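Probable enoyl-CoA hydratase/isomerase (PDB 5WYD) probably acts as a hydro-lyase on enoyl-CoA substrates, as in the crotonase family, and is implicated in the biosynthesis of diffusible signal factor. Local coordinates at residues I52-L55 / N56-D59; A204-L207 / A208-A212; F13-T16 / H17-V21. The protein carries 1 engineered substitution. One frame throughout, in Å; residues are numbered along the deposited sequence.

How the contacts relate
All three contacts are local, each made along one continuous piece of chain. Contact 2, in the second half of helix 200-211, is the most buried, with four of eight touching residues buried (A204, L207, A208, V211), against two of seven in contact 1 (I52, L55) and two of six in contact 3 (T16, L19). Contact 1 is the last turn of helix 42-57; contact 3 leads into strand 19-24, one of the two outermost strands of the sheet within this chain. These two meet where H54 CE1 lies 3.4 Å from F13 CE1. Contact 1 turns charged side chains outward, contact 2 sets aliphatic residues on the sheet and against a second subunit, and contact 3 combines turn hydrogen bonds with an engineered aspartate, one carboxylate oxygen buried.

Contact 1 (I52-L55 / N56-D59)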
# COMPACT_ATOMS: atom_id res chain seq x y z
N ILE A 52 -23.80 18.58 -0.05
CA ILE A 52 -23.27 17.58 0.87
C ILE A 52 -22.56 18.23 2.04
O ILE A 52 -22.72 17.80 3.19
CB ILE A 52 -22.31 16.64 0.12
CG1 ILE A 52 -23.05 15.89 -0.96
CG2 ILE A 52 -21.73 15.65 1.09
CD1 ILE A 52 -24.13 14.98 -0.40
N GLU A 53 -21.78 19.27 1.77
CA GLU A 53 -21.07 19.94 2.85
C GLU A 53 -22.02 20.59 3.83
O GLU A 53 -21.77 20.58 5.04
CB GLU A 53 -20.14 20.99 2.29
CG GLU A 53 -19.19 20.42 1.28
CD GLU A 53 -18.33 21.49 0.72
OE1 GLU A 53 -18.50 22.65 1.14
OE2 GLU A 53 -17.51 21.19 -0.17
N HIS A 54 -23.09 21.21 3.34
CA HIS A 54 -24.07 21.79 4.24
C HIS A 54 -24.72 20.70 5.06
O HIS A 54 -24.96 20.87 6.26
CB HIS A 54 -25.11 22.55 3.43
CG HIS A 54 -24.62 23.88 2.94
ND1 HIS A 54 -23.77 24.01 1.86
CD2 HIS A 54 -24.89 25.15 3.36
CE1 HIS A 54 -23.52 25.29 1.65
NE2 HIS A 54 -24.19 26.00 2.54
N LEU A 55 -25.02 19.57 4.42
CA LEU A 55 -25.66 18.45 5.10
C LEU A 55 -24.75 17.89 6.18
O LEU A 55 -25.19 17.63 7.31
CB LEU A 55 -26.00 17.38 4.07
CG LEU A 55 -27.00 17.78 2.99
CD1 LEU A 55 -27.30 16.61 2.08
CD2 LEU A 55 -28.27 18.39 3.59
N ASN A 56 -23.46 17.77 5.86
CA ASN A 56 -22.51 17.30 6.84
C ASN A 56 -22.48 18.20 8.05
O ASN A 56 -22.24 17.74 9.16
CB ASN A 56 -21.12 17.25 6.23
CG ASN A 56 -20.95 16.10 5.34
OD1 ASN A 56 -20.16 16.12 4.41
ND2 ASN A 56 -21.71 15.06 5.61
N ARG A 57 -22.62 19.50 7.84
CA ARG A 57 -22.64 20.40 8.97
C ARG A 57 -23.88 20.22 9.84
O ARG A 57 -23.80 20.29 11.07
CB ARG A 57 -22.52 21.83 8.48
CG ARG A 57 -21.20 22.10 7.80
CD ARG A 57 -21.03 23.60 7.59
NE ARG A 57 -19.83 23.91 6.83
CZ ARG A 57 -19.81 24.08 5.51
NH1 ARG A 57 -20.93 23.97 4.81
NH2 ARG A 57 -18.67 24.36 4.89
N ASP A 58 -25.05 20.00 9.23
CA ASP A 58 -26.27 19.88 10.01
C ASP A 58 -26.31 18.57 10.79
O ASP A 58 -26.20 17.49 10.21
CB ASP A 58 -27.48 19.97 9.11
CG ASP A 58 -28.73 20.17 9.89
OD1 ASP A 58 -28.68 19.96 11.13
OD2 ASP A 58 -29.75 20.56 9.29
N ASP A 59 -26.61 18.66 12.09
CA ASP A 59 -26.69 17.46 12.92
C ASP A 59 -28.07 16.86 12.94
O ASP A 59 -28.25 15.76 13.48
CB ASP A 59 -26.28 17.77 14.36
CG ASP A 59 -24.88 18.29 14.44
OD1 ASP A 59 -24.25 18.44 13.38
OD2 ASP A 59 -24.39 18.51 15.57
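Three i to i+4 backbone hydrogen bonds carry the helix across this contact, from N56 N to I52 O (2.8 Å), from R57 N to E53 O and from D58 N to H54 O (both 3.1 Å). D58 is the first residue to depart from helical angles, yet its N-H still serves the last of these bonds. On the outward side R57 runs extended back over the preceding turn. Its CG is anti to the carbonyl carbon (chi1 -64°), which lays the chain alongside E53, both side chains pointing the same way. Carboxylate and guanidinium do not pair: E53 OE1 stays 4.1 Å from R57 NH2, the two planes 79° apart, so any attraction is probably weak, beyond salt-bridge distance. The other terminal nitrogen, R57 NH1, sits over the centre of the H54 ring, 4.1 Å above its plane, and the guanidinium stands nearly upright on the ring at 84°. H54 ND1 is hydrogen-bonded to Q50 O one turn earlier, a bond that limits rotation of the imidazole. I52 and L55 take the inward side and rest on L64 of strand 63-68, while N56 packs on F108 and R109. Past the helix end, D58 OD1 accepts from D60 N and D59 OD1 forms a salt bridge with R109. The arrangement is the amphipathic C-terminal turn of the helix in a beta-alpha-beta unit, strand 27-32, helix 42-57 and strand 63-68, as found in the crotonase fold.

Contact 2 (A204-L207 / A208-A212); sequences ALLL and AAKVA
L206 and K210, one turn apart on helix 200-211, make the side-chain contact here: L206 CD1 lies 3.6 Å from both CE and NZ of K210. Two torsions bring them together. L206 has CG anti to its own N (chi1 178°), and the lysine chain, extended as far as CE, bends at its last torsion (chi4 -43°) so that CE and NZ both lie beside the leucine methyl. Beneath them the backbone bonds change character. A208 N to A204 O (2.7 Å) and A209 N to L205 O (2.9 Å) are sound i to i+4 bonds, but A209 N also bonds weakly to L206 O, and K210 N weakly to both L206 O (3.4 Å) and L207 O (3.0 Å). Farther out, A204 lies on A115 and L207 and A208 on I113 of strand 111-116, with strands 63-68 and 133-137 alongside; V211 meets V111. L207 and V211 also pack on C176 of a second subunit, and K210 on its E178. The sheet-facing side is thus apolar, while the outer side sets a lysine's aliphatic chain and amine against L206. The divided bonds of A209 N and K210 N, followed by V211 N to A208 O (weak) and A212 N to A209 O, indicate a shift toward i to i+3 pairing.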
# COMPACT_ATOMS: atom_id res chain seq x y z
N ALA A 204 -36.87 3.88 -0.10
CA ALA A 204 -35.64 4.52 0.33
C ALA A 204 -35.87 5.39 1.57
O ALA A 204 -35.05 5.39 2.49
CB ALA A 204 -35.06 5.34 -0.82
N LEU A 205 -36.96 6.16 1.59
CA LEU A 205 -37.28 6.97 2.75
C LEU A 205 -37.53 6.10 3.96
O LEU A 205 -37.12 6.42 5.08
CB LEU A 205 -38.52 7.80 2.47
CG LEU A 205 -38.36 8.81 1.36
CD1 LEU A 205 -39.71 9.45 1.07
CD2 LEU A 205 -37.38 9.85 1.78
N LEU A 206 -38.26 5.00 3.75
CA LEU A 206 -38.52 4.09 4.85
C LEU A 206 -37.22 3.48 5.33
O LEU A 206 -36.94 3.49 6.53
CB LEU A 206 -39.57 3.04 4.42
CG LEU A 206 -40.01 1.91 5.36
CD1 LEU A 206 -39.06 0.74 5.55
CD2 LEU A 206 -40.22 2.59 6.70
N LEU A 207 -36.36 3.03 4.39
CA LEU A 207 -35.08 2.48 4.81
C LEU A 207 -34.28 3.55 5.54
O LEU A 207 -33.69 3.29 6.60
CB LEU A 207 -34.28 1.97 3.60
CG LEU A 207 -32.96 1.18 3.76
CD1 LEU A 207 -32.47 0.64 2.41
CD2 LEU A 207 -31.82 1.86 4.47
N ALA A 208 -34.31 4.78 5.02
CA ALA A 208 -33.56 5.87 5.62
C ALA A 208 -34.01 6.13 7.04
O ALA A 208 -33.20 6.51 7.89
CB ALA A 208 -33.71 7.13 4.77
N ALA A 209 -35.31 5.97 7.31
CA ALA A 209 -35.80 6.19 8.66
C ALA A 209 -35.17 5.21 9.64
O ALA A 209 -34.87 5.58 10.78
CB ALA A 209 -37.33 6.09 8.67
N LYS A 210 -34.93 3.97 9.21
CA LYS A 210 -34.37 2.96 10.12
C LYS A 210 -33.00 3.36 10.64
O LYS A 210 -32.64 3.03 11.78
CB LYS A 210 -34.30 1.60 9.43
CG LYS A 210 -35.63 0.99 8.99
CD LYS A 210 -35.34 -0.29 8.21
CE LYS A 210 -36.57 -0.96 7.58
NZ LYS A 210 -37.78 -1.03 8.44
N VAL A 211 -32.21 4.04 9.81
CA VAL A 211 -30.88 4.50 10.19
C VAL A 211 -30.98 5.45 11.37
O VAL A 211 -30.08 5.52 12.21
CB VAL A 211 -30.25 5.20 8.98
CG1 VAL A 211 -29.09 6.08 9.43
CG2 VAL A 211 -29.93 4.19 7.92
N ALA A 212 -32.07 6.22 11.44
CA ALA A 212 -32.24 7.14 12.55
C ALA A 212 -32.22 6.40 13.88
O ALA A 212 -31.89 7.00 14.91
CB ALA A 212 -33.53 7.94 12.34

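Contact 3 (F13-T16 / H17-V21); sequences FDDT and HKLTV. Engineered in segment 13-16: D15 (natural residue Leu).
T16 O receives the shortest cross-segment bond, from L19 N at 2.8 Å. The donor lies 50° out of the carbonyl plane, well off the lone-pair direction, as the tight closure of a type I beta turn from T16 to L19 brings it in from above. T16 contributes its side chain as well: with OG1 anti to the backbone N (chi1 172°), the hydroxyl oxygen accepts a weak hydrogen bond from K18 N at 3.3 Å, the form of an ST turn. The same torsion turns the methyl group toward L19, where T16 CG2 meets L19 CD1 at 3.6 Å. K18 curls past the hydroxyl, its CE 3.2 Å from T16 OG1, and bends at chi3 (-96°) on its way to a salt bridge between its NZ and D41. D15, an engineered residue where the natural one is leucine, turns its carboxylate onto the flank of L19, the two side chains crossing at about a right angle. D15 OD2 approaches L19 CB at 3.7 Å, and OD1 takes a weak bond from T16 N within its own segment. Around this, D15 and V21 touch L51 of helix 42-57 and L19 touches S44, while T20 pairs by backbone with T31 of strand 27-32. K18 N and L19 N thus both turn to T16, one weakly to OG1 and one soundly to O, as the chain enters strand 19-24. By contrast, the introduced carboxylate has OD2 buried without a polar partner in the model, an environment that would probably raise its pKa.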
# COMPACT_ATOMS: atom_id res chain seq x y z
N PHE A 13 -30.22 28.56 1.19
CA PHE A 13 -28.98 28.35 0.47
C PHE A 13 -29.27 28.52 -1.00
O PHE A 13 -30.43 28.45 -1.44
CB PHE A 13 -28.40 26.96 0.80
CG PHE A 13 -27.24 26.53 -0.07
CD1 PHE A 13 -26.08 27.29 -0.13
CD2 PHE A 13 -27.33 25.37 -0.83
CE1 PHE A 13 -25.02 26.89 -0.93
CE2 PHE A 13 -26.27 24.96 -1.63
CZ PHE A 13 -25.12 25.73 -1.68
N ASP A 14 -28.22 28.81 -1.76
CA ASP A 14 -28.31 28.92 -3.22
C ASP A 14 -27.89 27.59 -3.85
O ASP A 14 -26.69 27.29 -3.94
CB ASP A 14 -27.46 30.07 -3.73
CG ASP A 14 -27.62 30.29 -5.22
OD1 ASP A 14 -28.43 29.58 -5.85
OD2 ASP A 14 -26.93 31.19 -5.77
N ASP A 15 -28.88 26.83 -4.33
CA ASP A 15 -28.70 25.55 -4.99
C ASP A 15 -29.39 25.69 -6.34
O ASP A 15 -30.32 26.50 -6.49
CB ASP A 15 -29.33 24.36 -4.17
CG ASP A 15 -28.77 22.98 -4.58
OD1 ASP A 15 -28.03 22.89 -5.58
OD2 ASP A 15 -29.08 21.97 -3.89
N THR A 16 -28.88 24.98 -7.36
CA THR A 16 -29.52 25.04 -8.67
C THR A 16 -30.99 24.60 -8.56
O THR A 16 -31.33 23.68 -7.81
CB THR A 16 -28.81 24.14 -9.69
OG1 THR A 16 -29.58 24.10 -10.89
CG2 THR A 16 -28.61 22.71 -9.15
N HIS A 17 -31.86 25.29 -9.31
CA HIS A 17 -33.28 24.97 -9.21
C HIS A 17 -33.55 23.52 -9.58
O HIS A 17 -34.54 22.93 -9.13
CB HIS A 17 -34.09 25.93 -10.09
CG HIS A 17 -34.40 27.23 -9.41
ND1 HIS A 17 -35.32 27.33 -8.38
CD2 HIS A 17 -33.91 28.48 -9.59
CE1 HIS A 17 -35.38 28.58 -7.97
NE2 HIS A 17 -34.53 29.30 -8.69
N LYS A 18 -32.63 22.92 -10.34
CA LYS A 18 -32.72 21.51 -10.69
C LYS A 18 -32.66 20.61 -9.46
O LYS A 18 -33.31 19.57 -9.41
CB LYS A 18 -31.61 21.17 -11.64
CG LYS A 18 -31.77 22.01 -12.85
CD LYS A 18 -30.70 21.73 -13.84
CE LYS A 18 -29.54 22.71 -13.73
NZ LYS A 18 -28.67 22.66 -14.95
N LEU A 19 -31.89 20.98 -8.46
CA LEU A 19 -31.82 20.10 -7.31
C LEU A 19 -32.79 20.57 -6.26
O LEU A 19 -32.78 21.73 -5.84
CB LEU A 19 -30.39 20.03 -6.78
CG LEU A 19 -29.46 19.03 -7.50
CD1 LEU A 19 -29.36 19.23 -9.00
CD2 LEU A 19 -28.08 19.19 -6.89
N THR A 20 -33.66 19.65 -5.87
CA THR A 20 -34.74 19.91 -4.93
C THR A 20 -34.41 19.18 -3.66
O THR A 20 -34.10 17.98 -3.68
CB THR A 20 -36.08 19.41 -5.46
OG1 THR A 20 -36.19 18.00 -5.20
CG2 THR A 20 -36.19 19.66 -6.95
N VAL A 21 -34.49 19.89 -2.55
CA VAL A 21 -34.19 19.30 -1.26
C VAL A 21 -35.46 19.35 -0.42
O VAL A 21 -36.07 20.41 -0.26
CB VAL A 21 -33.04 20.02 -0.56
CG1 VAL A 21 -32.90 19.44 0.81
CG2 VAL A 21 -31.78 19.88 -1.36